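Local coordinates for protein ribulose bisphosphate carboxylase small chain (Galdieria sulphuraria, PDB 4F0H) that serves as the small subunit of ribulose bisphosphate carboxylase, assembling with the large subunits of the carbon-fixing enzyme, at residues Gln114-Lys117 with Ser118-Lys122; Ser124-Tyr128 with Glu129-Pro133. One frame throughout, in Å; residues are numbered along the deposited sequence.

Contact 1 (Gln114-Lys117 with Ser118-Lys122); sequences QEDK and SRSIK
The aliphatic part of K122 passes over one face of two flat groups, the amide of Q114 and the carboxylate of D116. Its CB lies 4.1 Å from OE1 of Q114, and its CG stands above the D116 plane, 4.0 Å from OD2. The edges do the polar work: in the amide plane, NE2 of Q114 donates to OD2 of D116 over 3.1 Å, on the lone pair away from OD1, and to the backbone oxygen of E115, which it meets from above the carbonyl plane. Q114 can reach along the chain because CG is anti to its backbone N (chi1 -177°) and the chain then bends at chi2. K122 NZ ends above the carboxylate plane, leaving a long salt bridge of 3.6 Å to OD2; a water placed among Q114 OE1, D116 OD2 and K122 NZ accepts from the lysine.

These side chains lie on one face at the turn end of an antiparallel hairpin. Q114 and K122 form a hydrogen-bonded pair, D116 N donates to S120 O (3.1 Å), and K117 to S120 make a type II' turn. S118 adopts a positive phi of 45°, while its hydroxyl bonds the backbone of a chain of another protein. S120 suits the turn's last position: its OG and N both bond K117 O, each at 2.8 Å, with OG on a lone pair in the carbonyl plane. The ammonium of K117 leads off to an acidic side chain of another such chain.

D116 OD2 also has a weak ion pair with K122 of a neighbouring small subunit. With lysines from two subunits and an amide N-H near it, the largely buried carboxylate is probably stabilised in its ionised form.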
ATOM      1  N   GLN B 114      -8.893  28.947   4.507  1.00  4.50           N
ATOM      2  CA  GLN B 114      -7.967  28.619   3.431  1.00  8.14           C
ATOM      3  C   GLN B 114      -8.645  27.464   2.696  1.00  8.47           C
ATOM      4  O   GLN B 114      -9.025  26.474   3.334  1.00 10.61           O
ATOM      5  CB  GLN B 114      -6.605  28.128   3.965  1.00  9.22           C
ATOM      6  CG  GLN B 114      -5.630  27.854   2.816  1.00 10.35           C
ATOM      7  CD  GLN B 114      -5.095  26.492   2.907  1.00 13.56           C
ATOM      8  OE1 GLN B 114      -4.320  26.220   3.789  1.00 12.64           O
ATOM      9  NE2 GLN B 114      -5.613  25.554   2.049  1.00 19.64           N
ATOM     10  N   GLU B 115      -8.848  27.624   1.397  1.00  7.50           N
ATOM     11  CA  GLU B 115      -9.558  26.610   0.603  1.00  4.90           C
ATOM     12  C   GLU B 115      -8.613  25.500   0.225  1.00  9.20           C
ATOM     13  O   GLU B 115      -7.514  25.734  -0.320  1.00  7.27           O
ATOM     14  CB  GLU B 115     -10.234  27.254  -0.622  1.00  7.88           C
ATOM     15  CG  GLU B 115     -11.364  28.126  -0.188  1.00  6.76           C
ATOM     16  CD  GLU B 115     -12.021  28.952  -1.266  1.00 12.38           C
ATOM     17  OE1 GLU B 115     -12.169  28.494  -2.435  1.00 10.16           O
ATOM     18  OE2 GLU B 115     -12.462  30.071  -0.901  1.00 14.34           O
ATOM     19  N   ASP B 116      -9.018  24.286   0.545  1.00  7.36           N
ATOM     20  CA  ASP B 116      -8.140  23.134   0.405  1.00  7.72           C
ATOM     21  C   ASP B 116      -8.750  22.115  -0.599  1.00  8.71           C
ATOM     22  O   ASP B 116      -9.315  22.498  -1.642  1.00  9.38           O
ATOM     23  CB  ASP B 116      -8.001  22.520   1.777  1.00  7.38           C
ATOM     24  CG  ASP B 116      -6.709  21.784   1.934  1.00 16.76           C
ATOM     25  OD1 ASP B 116      -6.774  20.552   2.058  1.00 19.22           O
ATOM     26  OD2 ASP B 116      -5.639  22.443   1.923  1.00 16.96           O
ATOM     27  N   LYS B 117      -8.681  20.822  -0.337  1.00  4.58           N
ATOM     28  CA  LYS B 117      -9.185  19.966  -1.448  1.00  8.91           C
ATOM     29  C   LYS B 117     -10.696  19.952  -1.581  1.00  1.00           C
ATOM     30  O   LYS B 117     -11.367  20.112  -0.561  1.00  2.69           O
ATOM     31  CB  LYS B 117      -8.681  18.561  -1.377  1.00  9.06           C
ATOM     32  CG  LYS B 117      -8.651  17.990  -0.067  1.00 16.52           C
ATOM     33  CD  LYS B 117      -7.647  16.859  -0.163  1.00 22.24           C
ATOM     34  CE  LYS B 117      -8.167  15.666   0.594  1.00 26.40           C
ATOM     35  NZ  LYS B 117      -8.436  16.022   2.016  1.00 26.15           N
ATOM     36  N   SER B 118     -11.204  19.746  -2.808  1.00  1.00           N
ATOM     37  CA  SER B 118     -12.665  19.793  -3.051  1.00  2.15           C
ATOM     38  C   SER B 118     -13.222  20.980  -2.354  1.00  1.00           C
ATOM     39  O   SER B 118     -12.789  22.092  -2.631  1.00  6.55           O
ATOM     40  CB  SER B 118     -13.342  18.540  -2.486  1.00  5.34           C
ATOM     41  OG  SER B 118     -12.762  17.404  -3.132  1.00  8.61           O
ATOM     42  N   ARG B 119     -14.173  20.748  -1.438  1.00  3.24           N
ATOM     43  CA  ARG B 119     -14.909  21.792  -0.708  1.00  5.31           C
ATOM     44  C   ARG B 119     -14.339  22.016   0.703  1.00  6.42           C
ATOM     45  O   ARG B 119     -14.814  22.878   1.432  1.00  6.05           O
ATOM     46  CB  ARG B 119     -16.378  21.448  -0.562  1.00  2.15           C
ATOM     47  CG  ARG B 119     -17.103  21.229  -1.903  1.00  4.49           C
ATOM     48  CD  ARG B 119     -17.203  22.550  -2.705  1.00  6.32           C
ATOM     49  NE  ARG B 119     -15.935  22.884  -3.358  1.00  3.97           N
ATOM     50  CZ  ARG B 119     -15.553  24.110  -3.746  1.00 10.24           C
ATOM     51  NH1 ARG B 119     -16.320  25.171  -3.556  1.00 11.45           N
ATOM     52  NH2 ARG B 119     -14.370  24.301  -4.342  1.00  4.46           N
ATOM     53  N   SER B 120     -13.298  21.282   1.093  1.00  8.10           N
ATOM     54  CA  SER B 120     -12.829  21.470   2.492  1.00  5.54           C
ATOM     55  C   SER B 120     -12.163  22.823   2.727  1.00  5.26           C
ATOM     56  O   SER B 120     -11.700  23.481   1.773  1.00  3.65           O
ATOM     57  CB  SER B 120     -11.948  20.273   2.918  1.00  8.54           C
ATOM     58  OG  SER B 120     -10.787  20.299   2.128  1.00 13.41           O
ATOM     59  N   ILE B 121     -12.143  23.285   3.990  1.00  1.00           N
ATOM     60  CA  ILE B 121     -11.469  24.511   4.302  1.00  3.06           C
ATOM     61  C   ILE B 121     -10.563  24.248   5.539  1.00  6.24           C
ATOM     62  O   ILE B 121     -10.909  23.440   6.419  1.00  7.96           O
ATOM     63  CB  ILE B 121     -12.545  25.606   4.665  1.00  4.91           C
ATOM     64  CG1 ILE B 121     -13.372  26.006   3.452  1.00  5.94           C
ATOM     65  CG2 ILE B 121     -11.867  26.827   5.398  1.00  3.47           C
ATOM     66  CD1 ILE B 121     -14.630  26.819   3.825  1.00  7.28           C
ATOM     67  N   LYS B 122      -9.420  24.905   5.621  1.00  3.64           N
ATOM     68  CA  LYS B 122      -8.583  24.889   6.794  1.00  5.38           C
ATOM     69  C   LYS B 122      -8.797  26.259   7.448  1.00  3.16           C
ATOM     70  O   LYS B 122      -8.576  27.272   6.815  1.00  4.82           O
ATOM     71  CB  LYS B 122      -7.124  24.776   6.370  1.00  9.16           C
ATOM     72  CG  LYS B 122      -6.753  23.475   5.672  1.00 13.55           C
ATOM     73  CD  LYS B 122      -6.281  22.479   6.715  1.00 17.36           C
ATOM     74  CE  LYS B 122      -5.951  21.107   6.127  1.00 18.98           C
ATOM     75  NZ  LYS B 122      -4.768  21.244   5.257  1.00 19.84           N
TER
HETATM   76  O   HOH W   1      -3.330  23.683   3.840  1.00 34.67           O
HETATM   77  O   HOH W   2     -15.076  28.010  -3.460  1.00 16.77           O
HETATM   78  O   HOH W   3      -9.118  19.368   4.116  1.00 18.73           O

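Contact 2 (Ser124-Tyr128 with Glu129-Pro133)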
ATOM      1  N   SER B 124      -8.346  29.241  10.395  1.00  4.26           N
ATOM      2  CA  SER B 124      -7.733  29.821  11.561  1.00  7.87           C
ATOM      3  C   SER B 124      -8.645  30.924  12.147  1.00  9.08           C
ATOM      4  O   SER B 124      -9.416  31.600  11.469  1.00  6.84           O
ATOM      5  CB  SER B 124      -6.382  30.464  11.277  1.00  5.63           C
ATOM      6  OG  SER B 124      -5.688  29.806  10.219  1.00 10.71           O
ATOM      7  N   ILE B 125      -8.422  31.142  13.423  1.00  7.89           N
ATOM      8  CA  ILE B 125      -9.028  32.185  14.171  1.00  9.87           C
ATOM      9  C   ILE B 125      -7.887  33.008  14.742  1.00  6.40           C
ATOM     10  O   ILE B 125      -6.937  32.457  15.268  1.00  3.88           O
ATOM     11  CB  ILE B 125      -9.855  31.456  15.276  1.00 15.13           C
ATOM     12  CG1 ILE B 125     -11.205  30.998  14.647  1.00 13.63           C
ATOM     13  CG2 ILE B 125     -10.036  32.272  16.558  1.00 15.69           C
ATOM     14  CD1 ILE B 125     -11.855  29.858  15.463  1.00 22.00           C
ATOM     15  N   GLN B 126      -8.000  34.327  14.678  1.00  6.97           N
ATOM     16  CA  GLN B 126      -6.928  35.199  15.140  1.00  5.94           C
ATOM     17  C   GLN B 126      -7.539  36.400  15.872  1.00 10.14           C
ATOM     18  O   GLN B 126      -8.400  37.080  15.342  1.00  9.98           O
ATOM     19  CB  GLN B 126      -6.155  35.768  13.949  1.00  6.74           C
ATOM     20  CG  GLN B 126      -4.947  36.659  14.381  1.00  8.16           C
ATOM     21  CD  GLN B 126      -3.658  35.832  14.502  1.00 11.90           C
ATOM     22  OE1 GLN B 126      -3.447  34.986  13.654  1.00 12.52           O
ATOM     23  NE2 GLN B 126      -2.803  36.051  15.578  1.00  6.50           N
ATOM     24  N   ALA B 127      -7.142  36.633  17.114  1.00  5.51           N
ATOM     25  CA  ALA B 127      -7.753  37.734  17.814  1.00  7.63           C
ATOM     26  C   ALA B 127      -7.289  39.053  17.183  1.00  6.78           C
ATOM     27  O   ALA B 127      -6.095  39.232  16.921  1.00 11.59           O
ATOM     28  CB  ALA B 127      -7.399  37.685  19.327  1.00  4.27           C
ATOM     29  N   TYR B 128      -8.205  40.004  16.995  1.00  5.84           N
ATOM     30  CA  TYR B 128      -7.789  41.259  16.382  1.00  5.20           C
ATOM     31  C   TYR B 128      -6.688  41.944  17.143  1.00  4.66           C
ATOM     32  O   TYR B 128      -5.777  42.498  16.560  1.00  4.65           O
ATOM     33  CB  TYR B 128      -9.006  42.194  16.267  1.00  3.82           C
ATOM     34  CG  TYR B 128      -9.853  41.729  15.132  1.00  2.44           C
ATOM     35  CD1 TYR B 128     -11.131  41.188  15.341  1.00  1.00           C
ATOM     36  CD2 TYR B 128      -9.351  41.774  13.843  1.00  1.00           C
ATOM     37  CE1 TYR B 128     -11.885  40.746  14.298  1.00  8.73           C
ATOM     38  CE2 TYR B 128     -10.139  41.325  12.761  1.00  5.06           C
ATOM     39  CZ  TYR B 128     -11.371  40.804  12.992  1.00  5.16           C
ATOM     40  OH  TYR B 128     -12.141  40.375  11.904  1.00 10.01           O
ATOM     41  N   GLU B 129      -6.723  41.908  18.470  1.00  6.56           N
ATOM     42  CA  GLU B 129      -5.652  42.653  19.150  1.00  2.40           C
ATOM     43  C   GLU B 129      -4.279  42.044  18.850  1.00  6.55           C
ATOM     44  O   GLU B 129      -3.275  42.690  19.043  1.00  9.10           O
ATOM     45  CB  GLU B 129      -5.918  42.778  20.630  1.00  6.19           C
ATOM     46  CG  GLU B 129      -7.095  43.740  20.822  1.00 14.67           C
ATOM     47  CD  GLU B 129      -6.719  45.169  20.402  1.00 14.77           C
ATOM     48  OE1 GLU B 129      -5.715  45.732  20.946  1.00 13.52           O
ATOM     49  OE2 GLU B 129      -7.422  45.713  19.540  1.00 16.54           O
ATOM     50  N   THR B 130      -4.219  40.802  18.375  1.00  4.78           N
ATOM     51  CA  THR B 130      -2.878  40.224  18.201  1.00  5.97           C
ATOM     52  C   THR B 130      -2.318  40.614  16.846  1.00  6.70           C
ATOM     53  O   THR B 130      -1.215  40.219  16.520  1.00  5.70           O
ATOM     54  CB  THR B 130      -2.876  38.681  18.291  1.00  6.12           C
ATOM     55  OG1 THR B 130      -3.742  38.159  17.279  1.00  8.07           O
ATOM     56  CG2 THR B 130      -3.353  38.217  19.638  1.00  3.03           C
ATOM     57  N   TYR B 131      -3.088  41.350  16.031  1.00  5.78           N
ATOM     58  CA  TYR B 131      -2.412  41.975  14.939  1.00 10.19           C
ATOM     59  C   TYR B 131      -1.541  43.132  15.428  1.00 12.03           C
ATOM     60  O   TYR B 131      -0.808  43.714  14.622  1.00 11.28           O
ATOM     61  CB  TYR B 131      -3.370  42.480  13.860  1.00 12.42           C
ATOM     62  CG  TYR B 131      -4.068  41.384  13.101  1.00 13.32           C
ATOM     63  CD1 TYR B 131      -3.389  40.631  12.156  1.00 13.90           C
ATOM     64  CD2 TYR B 131      -5.415  41.129  13.307  1.00 12.45           C
ATOM     65  CE1 TYR B 131      -4.031  39.675  11.412  1.00 14.30           C
ATOM     66  CE2 TYR B 131      -6.062  40.164  12.579  1.00 12.56           C
ATOM     67  CZ  TYR B 131      -5.362  39.432  11.654  1.00 12.18           C
ATOM     68  OH  TYR B 131      -6.007  38.497  10.933  1.00 14.83           O
ATOM     69  N   LYS B 132      -1.571  43.443  16.732  1.00  9.84           N
ATOM     70  CA  LYS B 132      -0.692  44.514  17.322  1.00  8.47           C
ATOM     71  C   LYS B 132       0.349  43.892  18.216  1.00  8.44           C
ATOM     72  O   LYS B 132       0.085  42.828  18.736  1.00  9.65           O
ATOM     73  CB  LYS B 132      -1.494  45.432  18.198  1.00 11.15           C
ATOM     74  CG  LYS B 132      -2.692  46.063  17.494  1.00 13.61           C
ATOM     75  CD  LYS B 132      -3.346  46.981  18.491  1.00 16.63           C
ATOM     76  CE  LYS B 132      -4.631  47.598  17.987  1.00 16.24           C
ATOM     77  NZ  LYS B 132      -5.395  47.761  19.254  1.00 22.19           N
ATOM     78  N   PRO B 133       1.537  44.537  18.410  1.00  6.77           N
ATOM     79  CA  PRO B 133       2.502  44.027  19.412  1.00  8.21           C
ATOM     80  C   PRO B 133       1.877  44.002  20.831  1.00  8.20           C
ATOM     81  O   PRO B 133       1.012  44.824  21.155  1.00  7.73           O
ATOM     82  CB  PRO B 133       3.634  45.061  19.348  1.00  6.23           C
ATOM     83  CG  PRO B 133       3.537  45.529  17.876  1.00  8.34           C
ATOM     84  CD  PRO B 133       2.083  45.701  17.696  1.00 10.49           C
TER
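Q126 lays its CG over one face of the Y131 ring, a CH-pi contact 4.3 Å from the ring centroid and 24° off the normal, shifted toward the rim. Its amide plane is turned 44° from that of the ring. The bend at chi2 (91°) brings NE2 round to T130 OG1, which lies in the amide plane 2.9 Å away and accepts its N-H. Glutamine suits this place, since its methylene can pack on the ring while its amide still reaches the threonine hydroxyl.

T130 OG1 passes the chain of bonds on to A127 O, a short 2.6 Å in the carbonyl plane and on a lone pair. The hydroxyl points back there because it sits between the backbone N and the carbonyl carbon. T130 N reaches the same oxygen from above the carbonyl plane, closing a 3-10 turn that ends the second strand of the hairpin; the hydroxyl reinforces it, and Y131 N to Y128 O (3.0 Å) is the next rung.

Y128 and Y131 point the same way, side by side, their rings meeting at Y128 CD2 and Y131 CE2, 3.9 Å apart; the backbone O of Y128 lies at the edge of the Y131 ring, near its plane. The hydroxyls reach polar partners beyond the turn: Y131 OH bonds N110 of strand 109-115, and Y128 OH bonds T130 O of a neighbouring small subunit. The extended K132 chain runs to the bent E129, where NZ makes a salt bridge with OE1 at 2.7 Å on the syn lone pair, an oxygen that also accepts from Y138 N.

In the fold
Both contacts draw on strand 121-127 of the C-terminal beta hairpin, which pairs with strand 109-115 in a two-stranded sheet separate, within this chain, from the four-stranded one. Contact 1 comes first, at the turn that joins the strands, about 33 Å from the centre of the chain; contact 2 follows and runs on past the end of strand 121-127, about 17 Å from that centre. Contact 1 thus sits at the tip of the hairpin and contact 2 at its base, their centres about 22 Å apart. Both touch neighbouring small subunits, consistent with the red-type enzymes, in which such hairpins from four small subunits join as a barrel lining the central channel.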